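Cytochrome P450 (CYP102L1) (Mycobacterium phage Adler, PDB 6N6Q) binds a protoporphyrin IX haem as a phage-encoded cytochrome P450 and, by its family, probably acts as a haem-dependent monooxygenase. Local coordinates at residues Arg158-Ile163 / Gln426-Ile431. Residues are numbered along the deposited sequence; the frame is centred on the assembly and turned at random.
Sequences RLTIEI and QHEMVI. With HEM (protoporphyrin IX containing Fe), chain E.
Glu428 reaches across from helix 422-439 to Ile163 and Thr160 on helix 152-169, deep in the helical core of the cytochrome P450 fold. In P450 nomenclature these two helices correspond to L, which follows the haem-thiolate loop, and E. Their backbones stay well apart, the nearest CA atoms, those of Ile163 and Glu428, being 7.8 Å from each other, and the side chains span the separation. Across the contact, the carboxylate oxygen OE1 of Glu428 meets aliphatic carbons: it is 3.5 Å from Ile163 CD1, 3.6 Å from Ile163 CG2 and 3.8 Å from Thr160 CG2. Both tips of the forked Ile163 side chain therefore touch one oxygen, while its CG2 also comes within 4.1 Å of Glu428 CD. The Thr160 and Glu428 side chains cross at roughly a right angle. Glu428 CG sits between its backbone N and carbonyl carbon (chi1 63°), and the chain then runs extended (chi2 164°), which carries the carboxylate out to the neighbouring helix. Further out, the long central helix 265-296 of the P450 fold supplies polar partners for both sides: Ser283 OG is hydrogen-bonded to Glu428 OE2, and Thr160 OG1 to the carbonyl oxygen of Ser280. The threonine thus turns its hydroxyl to that helix and its methyl to the glutamate. Glu428 and Met429 also belong to the haem pocket, where Met429 SD approaches the vinyl carbon CBB of the haem at 3.7 Å and Glu428 OE2 lies 3.8 Å from the haem methyl CMC.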
loop_
_atom_site.group_PDB
_atom_site.type_symbol
_atom_site.label_atom_id
_atom_site.label_comp_id
_atom_site.label_asym_id
_atom_site.label_seq_id
_atom_site.Cartn_x
_atom_site.Cartn_y
_atom_site.Cartn_z
ATOM N N ARG A 158 0.195 -1.697 12.850
ATOM C CA ARG A 158 -0.950 -1.921 13.727
ATOM C C ARG A 158 -1.998 -0.832 13.553
ATOM O O ARG A 158 -3.199 -1.098 13.680
ATOM C CB ARG A 158 -0.511 -1.979 15.191
ATOM C CG ARG A 158 0.603 -2.959 15.496
ATOM C CD ARG A 158 0.760 -3.116 16.999
ATOM N NE ARG A 158 -0.321 -3.914 17.572
ATOM C CZ ARG A 158 -0.806 -3.751 18.799
ATOM N NH1 ARG A 158 -0.319 -2.803 19.588
ATOM N NH2 ARG A 158 -1.788 -4.528 19.234
ATOM N N LEU A 159 -1.564 0.397 13.263
ATOM C CA LEU A 159 -2.500 1.508 13.124
ATOM C C LEU A 159 -3.352 1.361 11.869
ATOM O O LEU A 159 -4.587 1.373 11.939
ATOM C CB LEU A 159 -1.740 2.837 13.102
ATOM C CG LEU A 159 -2.589 4.047 12.702
ATOM C CD1 LEU A 159 -3.714 4.273 13.699
ATOM C CD2 LEU A 159 -1.732 5.299 12.549
ATOM N N THR A 160 -2.706 1.222 10.708
ATOM C CA THR A 160 -3.446 1.175 9.452
ATOM C C THR A 160 -4.367 -0.035 9.385
ATOM O O THR A 160 -5.394 0.006 8.697
ATOM C CB THR A 160 -2.480 1.176 8.266
ATOM O OG1 THR A 160 -1.696 -0.021 8.285
ATOM C CG2 THR A 160 -1.556 2.388 8.336
ATOM N N ILE A 161 -4.025 -1.118 10.087
ATOM C CA ILE A 161 -4.943 -2.247 10.198
ATOM C C ILE A 161 -6.233 -1.807 10.876
ATOM O O ILE A 161 -7.337 -2.062 10.380
ATOM C CB ILE A 161 -4.280 -3.413 10.954
ATOM C CG1 ILE A 161 -3.333 -4.181 10.031
ATOM C CG2 ILE A 161 -5.337 -4.345 11.534
ATOM C CD1 ILE A 161 -2.466 -5.179 10.753
ATOM N N GLU A 162 -6.110 -1.126 12.017
ATOM C CA GLU A 162 -7.298 -0.661 12.725
ATOM C C GLU A 162 -8.041 0.406 11.934
ATOM O O GLU A 162 -9.272 0.477 12.005
ATOM C CB GLU A 162 -6.918 -0.133 14.108
ATOM C CG GLU A 162 -6.364 -1.199 15.037
ATOM C CD GLU A 162 -7.294 -2.389 15.170
ATOM O OE1 GLU A 162 -8.520 -2.182 15.296
ATOM O OE2 GLU A 162 -6.799 -3.535 15.141
ATOM N N ILE A 163 -7.322 1.234 11.173
ATOM C CA ILE A 163 -7.982 2.268 10.380
ATOM C C ILE A 163 -8.900 1.637 9.339
ATOM O O ILE A 163 -10.059 2.035 9.187
ATOM C CB ILE A 163 -6.941 3.198 9.731
ATOM C CG1 ILE A 163 -6.322 4.117 10.786
ATOM C CG2 ILE A 163 -7.572 4.012 8.610
ATOM C CD1 ILE A 163 -5.361 5.132 10.221
ATOM N N GLN A 426 -4.534 8.385 0.884
ATOM C CA GLN A 426 -4.074 9.763 1.008
ATOM C C GLN A 426 -4.750 10.481 2.169
ATOM O O GLN A 426 -4.141 11.355 2.794
ATOM C CB GLN A 426 -4.309 10.512 -0.302
ATOM C CG GLN A 426 -3.372 10.076 -1.418
ATOM C CD GLN A 426 -3.822 10.550 -2.783
ATOM O OE1 GLN A 426 -4.964 10.976 -2.959
ATOM N NE2 GLN A 426 -2.924 10.481 -3.761
ATOM N N HIS A 427 -5.993 10.118 2.488
ATOM C CA HIS A 427 -6.666 10.745 3.621
ATOM C C HIS A 427 -6.059 10.286 4.940
ATOM O O HIS A 427 -5.759 11.106 5.815
ATOM C CB HIS A 427 -8.163 10.442 3.581
ATOM C CG HIS A 427 -8.974 11.302 4.501
ATOM N ND1 HIS A 427 -9.133 12.656 4.303
ATOM C CD2 HIS A 427 -9.668 11.001 5.625
ATOM C CE1 HIS A 427 -9.892 13.153 5.264
ATOM N NE2 HIS A 427 -10.229 12.170 6.079
ATOM N N GLU A 428 -5.861 8.974 5.101
ATOM C CA GLU A 428 -5.349 8.459 6.368
ATOM C C GLU A 428 -3.878 8.801 6.571
ATOM O O GLU A 428 -3.435 8.957 7.714
ATOM C CB GLU A 428 -5.551 6.944 6.451
ATOM C CG GLU A 428 -4.788 6.153 5.405
ATOM C CD GLU A 428 -4.686 4.679 5.746
ATOM O OE1 GLU A 428 -4.441 4.355 6.929
ATOM O OE2 GLU A 428 -4.852 3.844 4.831
ATOM N N MET A 429 -3.107 8.918 5.487
ATOM C CA MET A 429 -1.688 9.225 5.631
ATOM C C MET A 429 -1.466 10.652 6.113
ATOM O O MET A 429 -0.515 10.911 6.858
ATOM C CB MET A 429 -0.958 8.989 4.307
ATOM C CG MET A 429 -0.784 7.521 3.942
ATOM S SD MET A 429 0.243 7.262 2.481
ATOM C CE MET A 429 -0.733 8.071 1.215
ATOM N N VAL A 430 -2.331 11.585 5.711
ATOM C CA VAL A 430 -2.172 12.973 6.132
ATOM C C VAL A 430 -2.600 13.150 7.585
ATOM O O VAL A 430 -1.898 13.790 8.375
ATOM C CB VAL A 430 -2.952 13.914 5.195
ATOM C CG1 VAL A 430 -2.869 15.348 5.698
ATOM C CG2 VAL A 430 -2.410 13.820 3.780
ATOM N N ILE A 431 -3.754 12.588 7.960
ATOM C CA ILE A 431 -4.223 12.709 9.338
ATOM C C ILE A 431 -3.218 12.090 10.300
ATOM O O ILE A 431 -2.965 12.625 11.386
ATOM C CB ILE A 431 -5.616 12.068 9.498
ATOM C CG1 ILE A 431 -6.599 12.643 8.479
ATOM C CG2 ILE A 431 -6.140 12.281 10.908
ATOM C CD1 ILE A 431 -8.029 12.186 8.689
HETATM C CHA HEM E . -4.324 -1.630 -6.253
HETATM C CHB HEM E . -0.683 0.955 -4.336
HETATM C CHC HEM E . -3.366 1.783 -0.363
HETATM C CHD HEM E . -6.658 -1.404 -1.981
HETATM C C1A HEM E . -3.111 -0.985 -6.109
HETATM C C2A HEM E . -2.046 -0.900 -7.091
HETATM C C3A HEM E . -1.048 -0.190 -6.562
HETATM C C4A HEM E . -1.433 0.208 -5.222
HETATM C CMA HEM E . 0.286 0.142 -7.262
HETATM C CAA HEM E . -2.046 -1.522 -8.504
HETATM C CBA HEM E . -1.548 -2.961 -8.399
HETATM C CGA HEM E . -1.356 -3.560 -9.769
HETATM O O1A HEM E . -1.488 -2.823 -10.781
HETATM O O2A HEM E . -1.068 -4.781 -9.848
HETATM C C1B HEM E . -1.112 1.453 -3.120
HETATM C C2B HEM E . -0.406 2.416 -2.299
HETATM C C3B HEM E . -1.146 2.649 -1.196
HETATM C C4B HEM E . -2.344 1.835 -1.292
HETATM C CMB HEM E . 0.960 3.024 -2.695
HETATM C CAB HEM E . -0.869 3.584 0.011
HETATM C CBB HEM E . 0.230 4.333 0.171
HETATM C C1C HEM E . -4.513 1.020 -0.451
HETATM C C2C HEM E . -5.624 1.017 0.478
HETATM C C3C HEM E . -6.537 0.144 0.048
HETATM C C4C HEM E . -6.042 -0.452 -1.188
HETATM C CMC HEM E . -5.747 1.869 1.760
HETATM C CAC HEM E . -7.866 -0.128 0.795
HETATM C CBC HEM E . -8.793 -0.978 0.344
HETATM C C1D HEM E . -6.327 -1.740 -3.280
HETATM C C2D HEM E . -7.059 -2.643 -4.151
HETATM C C3D HEM E . -6.418 -2.703 -5.324
HETATM C C4D HEM E . -5.253 -1.843 -5.250
HETATM C CMD HEM E . -8.352 -3.403 -3.784
HETATM C CAD HEM E . -6.843 -3.542 -6.552
HETATM C CBD HEM E . -7.874 -2.777 -7.376
HETATM C CGD HEM E . -8.219 -3.551 -8.624
HETATM O O1D HEM E . -9.376 -3.427 -9.107
HETATM O O2D HEM E . -7.345 -4.299 -9.135
HETATM N NA HEM E . -2.695 -0.299 -4.982
HETATM N NB HEM E . -2.287 1.124 -2.475
HETATM N NC HEM E . -4.806 0.113 -1.451
HETATM N ND HEM E . -5.232 -1.274 -3.988
HETATM FE FE HEM E . -3.689 -0.192 -3.157
#